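Local atomic coordinates of rhusiopathiae surface protein B (Erysipelothrix rhusiopathiae, PDB entry 3V10), a protein that probably binds collagen as an adhesin anchored to the bacterial cell wall, represented here by its collagen-binding region. Residues A[30-35]-A[51-56]. Sequence-based numbering, arbitrary orientation.
Sequences FNLAFS and FDLTLP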
ATOM      1  N   PHE A  30       2.852  12.078   0.946  1.00 13.82           N
ATOM      2  CA  PHE A  30       2.847  13.520   1.095  1.00 13.91           C
ATOM      3  C   PHE A  30       3.556  13.845   2.397  1.00 15.25           C
ATOM      4  O   PHE A  30       3.242  13.278   3.441  1.00 14.85           O
ATOM      5  CB  PHE A  30       1.412  14.050   1.138  1.00 12.94           C
ATOM      6  CG  PHE A  30       0.703  13.970  -0.177  1.00 14.35           C
ATOM      7  CD1 PHE A  30       0.815  14.999  -1.104  1.00 15.21           C
ATOM      8  CD2 PHE A  30      -0.048  12.848  -0.507  1.00 14.83           C
ATOM      9  CE1 PHE A  30       0.190  14.915  -2.342  1.00 15.85           C
ATOM     10  CE2 PHE A  30      -0.678  12.750  -1.747  1.00 15.18           C
ATOM     11  CZ  PHE A  30      -0.559  13.788  -2.667  1.00 16.75           C
ATOM     12  N   ASN A  31       4.539  14.733   2.323  1.00 15.27           N
ATOM     13  CA  ASN A  31       5.276  15.147   3.506  1.00 16.26           C
ATOM     14  C   ASN A  31       4.980  16.618   3.743  1.00 16.17           C
ATOM     15  O   ASN A  31       5.078  17.435   2.827  1.00 18.85           O
ATOM     16  CB  ASN A  31       6.776  14.948   3.306  1.00 19.55           C
ATOM     17  CG  ASN A  31       7.588  15.550   4.428  1.00 22.59           C
ATOM     18  OD1 ASN A  31       7.631  15.016   5.537  1.00 25.90           O
ATOM     19  ND2 ASN A  31       8.225  16.682   4.151  1.00 25.63           N
ATOM     20  N   LEU A  32       4.622  16.953   4.975  1.00 15.32           N
ATOM     21  CA  LEU A  32       4.285  18.323   5.324  1.00 14.03           C
ATOM     22  C   LEU A  32       4.874  18.718   6.674  1.00 14.93           C
ATOM     23  O   LEU A  32       4.870  17.936   7.624  1.00 14.58           O
ATOM     24  CB  LEU A  32       2.756  18.468   5.351  1.00 13.32           C
ATOM     25  CG  LEU A  32       2.127  19.826   5.650  1.00 13.73           C
ATOM     26  CD1 LEU A  32       2.365  20.778   4.483  1.00 13.89           C
ATOM     27  CD2 LEU A  32       0.632  19.639   5.893  1.00 13.77           C
ATOM     28  N   ALA A  33       5.390  19.939   6.752  1.00 14.14           N
ATOM     29  CA  ALA A  33       5.963  20.445   7.985  1.00 13.38           C
ATOM     30  C   ALA A  33       5.326  21.791   8.289  1.00 13.09           C
ATOM     31  O   ALA A  33       4.998  22.545   7.376  1.00 13.73           O
ATOM     32  CB  ALA A  33       7.476  20.601   7.839  1.00 13.59           C
ATOM     33  N   PHE A  34       5.138  22.084   9.568  1.00 13.47           N
ATOM     34  CA  PHE A  34       4.561  23.359   9.968  1.00 15.56           C
ATOM     35  C   PHE A  34       5.136  23.836  11.294  1.00 15.10           C
ATOM     36  O   PHE A  34       5.846  23.098  11.984  1.00 12.68           O
ATOM     37  CB  PHE A  34       3.028  23.257  10.036  1.00 14.67           C
ATOM     38  CG  PHE A  34       2.519  22.288  11.063  1.00 15.17           C
ATOM     39  CD1 PHE A  34       2.234  22.712  12.355  1.00 16.02           C
ATOM     40  CD2 PHE A  34       2.325  20.948  10.736  1.00 16.34           C
ATOM     41  CE1 PHE A  34       1.761  21.818  13.308  1.00 18.08           C
ATOM     42  CE2 PHE A  34       1.854  20.045  11.682  1.00 15.78           C
ATOM     43  CZ  PHE A  34       1.570  20.483  12.971  1.00 17.06           C
ATOM     44  N   SER A  35       4.857  25.087  11.638  1.00 14.95           N
ATOM     45  CA  SER A  35       5.344  25.640  12.890  1.00 17.56           C
ATOM     46  C   SER A  35       4.465  26.811  13.286  1.00 18.41           C
ATOM     47  O   SER A  35       3.537  27.172  12.561  1.00 18.87           O
ATOM     48  CB  SER A  35       6.795  26.104  12.745  1.00 18.73           C
ATOM     49  OG  SER A  35       6.893  27.147  11.790  1.00 21.76           O
ATOM     50  N   PHE A  51      -6.377  22.630  10.734  1.00 12.02           N
ATOM     51  CA  PHE A  51      -6.115  22.872   9.328  1.00 11.64           C
ATOM     52  C   PHE A  51      -6.536  21.614   8.594  1.00 11.96           C
ATOM     53  O   PHE A  51      -6.534  20.516   9.162  1.00 14.10           O
ATOM     54  CB  PHE A  51      -4.654  23.255   9.007  1.00 10.60           C
ATOM     55  CG  PHE A  51      -3.620  22.249   9.429  1.00 11.70           C
ATOM     56  CD1 PHE A  51      -2.905  22.430  10.602  1.00 10.68           C
ATOM     57  CD2 PHE A  51      -3.287  21.181   8.600  1.00 10.34           C
ATOM     58  CE1 PHE A  51      -1.861  21.562  10.946  1.00 11.91           C
ATOM     59  CE2 PHE A  51      -2.252  20.314   8.931  1.00 10.97           C
ATOM     60  CZ  PHE A  51      -1.536  20.503  10.104  1.00 10.67           C
ATOM     61  N   ASP A  52      -6.930  21.788   7.345  1.00 10.96           N
ATOM     62  CA  ASP A  52      -7.402  20.684   6.537  1.00 12.79           C
ATOM     63  C   ASP A  52      -6.582  20.430   5.297  1.00 11.99           C
ATOM     64  O   ASP A  52      -6.167  21.360   4.604  1.00 12.00           O
ATOM     65  CB  ASP A  52      -8.855  20.940   6.139  1.00 13.01           C
ATOM     66  CG  ASP A  52      -9.780  20.962   7.332  1.00 15.54           C
ATOM     67  OD1 ASP A  52      -9.915  19.907   7.989  1.00 11.13           O
ATOM     68  OD2 ASP A  52     -10.367  22.027   7.620  1.00 14.55           O
ATOM     69  N   LEU A  53      -6.371  19.151   5.012  1.00 10.25           N
ATOM     70  CA  LEU A  53      -5.626  18.739   3.833  1.00 11.02           C
ATOM     71  C   LEU A  53      -6.635  18.137   2.858  1.00 11.06           C
ATOM     72  O   LEU A  53      -7.557  17.432   3.269  1.00 13.13           O
ATOM     73  CB  LEU A  53      -4.572  17.693   4.215  1.00 12.55           C
ATOM     74  CG  LEU A  53      -3.600  18.125   5.318  1.00 12.47           C
ATOM     75  CD1 LEU A  53      -2.626  16.993   5.633  1.00 15.18           C
ATOM     76  CD2 LEU A  53      -2.847  19.364   4.874  1.00 13.82           C
ATOM     77  N   THR A  54      -6.470  18.430   1.574  1.00 10.20           N
ATOM     78  CA  THR A  54      -7.375  17.910   0.560  1.00 11.49           C
ATOM     79  C   THR A  54      -6.603  17.239  -0.563  1.00 11.36           C
ATOM     80  O   THR A  54      -5.961  17.908  -1.366  1.00 11.57           O
ATOM     81  CB  THR A  54      -8.237  19.027  -0.049  1.00 12.29           C
ATOM     82  OG1 THR A  54      -8.911  19.734   0.999  1.00 14.71           O
ATOM     83  CG2 THR A  54      -9.270  18.443  -1.003  1.00 15.58           C
ATOM     84  N   LEU A  55      -6.670  15.915  -0.613  1.00  8.81           N
ATOM     85  CA  LEU A  55      -5.992  15.159  -1.650  1.00  9.18           C
ATOM     86  C   LEU A  55      -6.653  15.502  -2.986  1.00 10.03           C
ATOM     87  O   LEU A  55      -7.865  15.699  -3.061  1.00  9.16           O
ATOM     88  CB  LEU A  55      -6.079  13.662  -1.344  1.00  7.81           C
ATOM     89  CG  LEU A  55      -5.241  13.232  -0.133  1.00 10.81           C
ATOM     90  CD1 LEU A  55      -5.674  11.858   0.350  1.00  7.30           C
ATOM     91  CD2 LEU A  55      -3.750  13.245  -0.496  1.00  9.95           C
ATOM     92  N   PRO A  56      -5.859  15.573  -4.063  1.00  9.70           N
ATOM     93  CA  PRO A  56      -6.367  15.907  -5.397  1.00 10.92           C
ATOM     94  C   PRO A  56      -7.212  14.831  -6.062  1.00 10.86           C
ATOM     95  O   PRO A  56      -7.193  13.668  -5.664  1.00 10.64           O
ATOM     96  CB  PRO A  56      -5.089  16.192  -6.180  1.00  8.90           C
ATOM     97  CG  PRO A  56      -4.155  15.154  -5.608  1.00  8.82           C
ATOM     98  CD  PRO A  56      -4.431  15.211  -4.114  1.00  8.58           C
TER
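A backbone hydrogen bond to Gly113 ties Phe34 into its sheet, and its ring receives the edge of Phe51 from the facing strand. No hydrogen bond joins 30-35 to 51-56; the contact is wholly apolar. The aromatic pair is T-shaped (edge-to-face), the planes inclined at 69° and the centroids of Phe34 and Phe51 5.1 Å apart. Phe51 CE1 stands 4.0 Å above the plane of the Phe34 ring, over its centre, while Phe51 CZ comes within 3.8 Å of Phe34 CE2. Phe99 stacks on Phe51 and meets Phe34 edge-to-face, extending the aromatic cluster. Beside it, Leu32 and Leu53 reach tip to tip, their CD2 methyls 3.6 Å apart; CG of Leu32 is anti to the backbone N (chi1 -178°), the position from which CD2 extends to Leu53. At the far end, Leu55 CD2 packs tightly against the Phe30 ring, 3.4 Å from Phe30 CE2, and Pro56 CD lies more loosely near Phe30 CZ. The strand axes, 11.3 Å apart and nearly antiparallel at 159°, belong to different layers: 28-35 pairs with 10-16 and 112-123, whereas 50-54 pairs with 96-101. Such meeting of large apolar side chains between facing layers is characteristic of the hydrophobic core of an immunoglobulin-like beta sandwich.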